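Local coordinates for protein 4-hydroxyphenylpyruvate dioxygenase (Pseudomonas putida, PDB 5HMQ) that converts 3-dehydroshikimate to protocatechuate with a divalent metal ion, in a dehydratase domain fused to a hydroxyphenylpyruvate dioxygenase-like domain, at residues Phe287-Ala292 / Lys379-Phe384. Residues are numbered along the deposited sequence; the frame is centred on the assembly and turned at random.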
loop_
_atom_site.group_PDB
_atom_site.type_symbol
_atom_site.label_atom_id
_atom_site.label_comp_id
_atom_site.label_asym_id
_atom_site.label_seq_id
_atom_site.Cartn_x
_atom_site.Cartn_y
_atom_site.Cartn_z
ATOM N N PHE C 287 -2.323 10.387 28.913
ATOM C CA PHE C 287 -1.385 9.268 28.931
ATOM C C PHE C 287 -0.005 9.727 29.385
ATOM O O PHE C 287 0.538 10.709 28.871
ATOM C CB PHE C 287 -1.312 8.647 27.532
ATOM C CG PHE C 287 -0.680 7.280 27.490
ATOM C CD1 PHE C 287 -1.229 6.221 28.194
ATOM C CD2 PHE C 287 0.450 7.048 26.718
ATOM C CE1 PHE C 287 -0.656 4.961 28.144
ATOM C CE2 PHE C 287 1.028 5.791 26.664
ATOM C CZ PHE C 287 0.474 4.746 27.379
ATOM N N SER C 288 0.550 9.027 30.372
ATOM C CA SER C 288 1.836 9.381 30.976
ATOM C C SER C 288 2.699 8.129 31.055
ATOM O O SER C 288 2.859 7.535 32.130
ATOM C CB SER C 288 1.647 10.028 32.350
ATOM O OG SER C 288 0.867 9.212 33.204
ATOM N N PRO C 289 3.267 7.696 29.934
ATOM C CA PRO C 289 4.095 6.489 29.935
ATOM C C PRO C 289 5.483 6.793 30.469
ATOM O O PRO C 289 5.828 7.966 30.679
ATOM C CB PRO C 289 4.134 6.102 28.450
ATOM C CG PRO C 289 4.072 7.413 27.748
ATOM C CD PRO C 289 3.196 8.312 28.597
ATOM N N PRO C 290 6.301 5.774 30.722
ATOM C CA PRO C 290 7.685 6.022 31.143
ATOM C C PRO C 290 8.436 6.821 30.096
ATOM O O PRO C 290 8.292 6.567 28.889
ATOM C CB PRO C 290 8.274 4.610 31.288
ATOM C CG PRO C 290 7.101 3.716 31.466
ATOM C CD PRO C 290 5.984 4.334 30.688
ATOM N N PRO C 291 9.222 7.814 30.512
ATOM C CA PRO C 291 10.067 8.531 29.551
ATOM C C PRO C 291 11.032 7.582 28.858
ATOM O O PRO C 291 11.422 6.547 29.404
ATOM C CB PRO C 291 10.813 9.549 30.422
ATOM C CG PRO C 291 9.942 9.727 31.623
ATOM C CD PRO C 291 9.326 8.380 31.867
ATOM N N ALA C 292 11.403 7.940 27.633
ATOM C CA ALA C 292 12.316 7.109 26.865
ATOM C C ALA C 292 13.689 7.070 27.523
ATOM O O ALA C 292 14.141 8.043 28.131
ATOM C CB ALA C 292 12.442 7.631 25.435
ATOM N N LYS C 379 9.505 -0.751 29.061
ATOM C CA LYS C 379 8.175 -0.426 29.561
ATOM C C LYS C 379 7.497 0.628 28.698
ATOM O O LYS C 379 6.275 0.577 28.508
ATOM C CB LYS C 379 8.255 0.033 31.017
ATOM C CG LYS C 379 8.479 -1.107 31.999
ATOM C CD LYS C 379 8.705 -0.603 33.413
ATOM C CE LYS C 379 9.122 -1.739 34.334
ATOM N NZ LYS C 379 9.477 -1.249 35.695
ATOM N N ARG C 380 8.263 1.578 28.157
ATOM C CA ARG C 380 7.678 2.568 27.261
ATOM C C ARG C 380 7.214 1.934 25.956
ATOM O O ARG C 380 6.121 2.243 25.466
ATOM C CB ARG C 380 8.678 3.687 26.977
ATOM C CG ARG C 380 8.270 4.551 25.797
ATOM C CD ARG C 380 9.205 5.715 25.590
ATOM N NE ARG C 380 8.665 6.929 26.184
ATOM C CZ ARG C 380 8.087 7.901 25.488
ATOM N NH1 ARG C 380 7.975 7.801 24.172
ATOM N NH2 ARG C 380 7.622 8.973 26.111
ATOM N N ALA C 381 8.029 1.048 25.377
ATOM C CA ALA C 381 7.625 0.369 24.149
ATOM C C ALA C 381 6.356 -0.445 24.367
ATOM O O ALA C 381 5.488 -0.504 23.489
ATOM C CB ALA C 381 8.761 -0.519 23.641
ATOM N N THR C 382 6.237 -1.085 25.533
ATOM C CA THR C 382 5.017 -1.814 25.860
ATOM C C THR C 382 3.844 -0.864 26.076
ATOM O O THR C 382 2.716 -1.159 25.664
ATOM C CB THR C 382 5.244 -2.684 27.098
ATOM O OG1 THR C 382 6.341 -3.577 26.862
ATOM C CG2 THR C 382 3.994 -3.491 27.423
ATOM N N ALA C 383 4.088 0.280 26.724
ATOM C CA ALA C 383 3.011 1.236 26.968
ATOM C C ALA C 383 2.419 1.757 25.666
ATOM O O ALA C 383 1.210 2.009 25.591
ATOM C CB ALA C 383 3.517 2.397 27.823
ATOM N N PHE C 384 3.244 1.925 24.633
ATOM C CA PHE C 384 2.758 2.299 23.315
ATOM C C PHE C 384 2.402 1.083 22.471
ATOM O O PHE C 384 2.266 1.201 21.247
ATOM C CB PHE C 384 3.785 3.174 22.596
ATOM C CG PHE C 384 3.814 4.593 23.088
ATOM C CD1 PHE C 384 2.826 5.487 22.709
ATOM C CD2 PHE C 384 4.825 5.033 23.925
ATOM C CE1 PHE C 384 2.845 6.794 23.159
ATOM C CE2 PHE C 384 4.850 6.340 24.376
ATOM C CZ PHE C 384 3.859 7.221 23.994
#
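With CG anti to its own N (chi1 166°), Arg380 runs its side chain past the Pro290 carbonyl oxygen, while Phe287, its CG beside the carbonyl carbon, drops its ring toward the C-terminal end of helix 374-383. The proline-rich segment 287-292 lies in the loop between helix 252-276 and strand 295-304 of the glyoxalase-like (VOC) fold, and here it packs across the last turn of helix 374-383. The rings of Pro289 and Pro290 hold this segment stiff and offer the helix apolar surface. Pro290 O accepts a hydrogen bond from Arg380 NE at 2.8 Å, with an N-H...O angle of 152°; NE lies in the carbonyl plane, though the oxygen is tilted from the plane of the guanidinium. Pro289 CG lies over one face of the guanidinium and Ala292 CB over the other, while the bend at chi3 turns the group off the line of its chain; its NH2 forms a salt bridge with Glu268 of helix 252-276. This arginine thus ties both the linker and the preceding helix to helix 374-383. Ala383 is small enough for Pro289 CB to come within 3.8 Å of its CB. Phe384, just past the helix, adds a broad apolar surface: Pro289 CG reaches its CE2 at 3.6 Å, and Phe287 makes a T-shaped stack on it, edge to face, with planes at 76°. Beside that stack, Phe287 CZ touches Ala383 CB at 3.9 Å and lies 3.4 Å from Ala383 O.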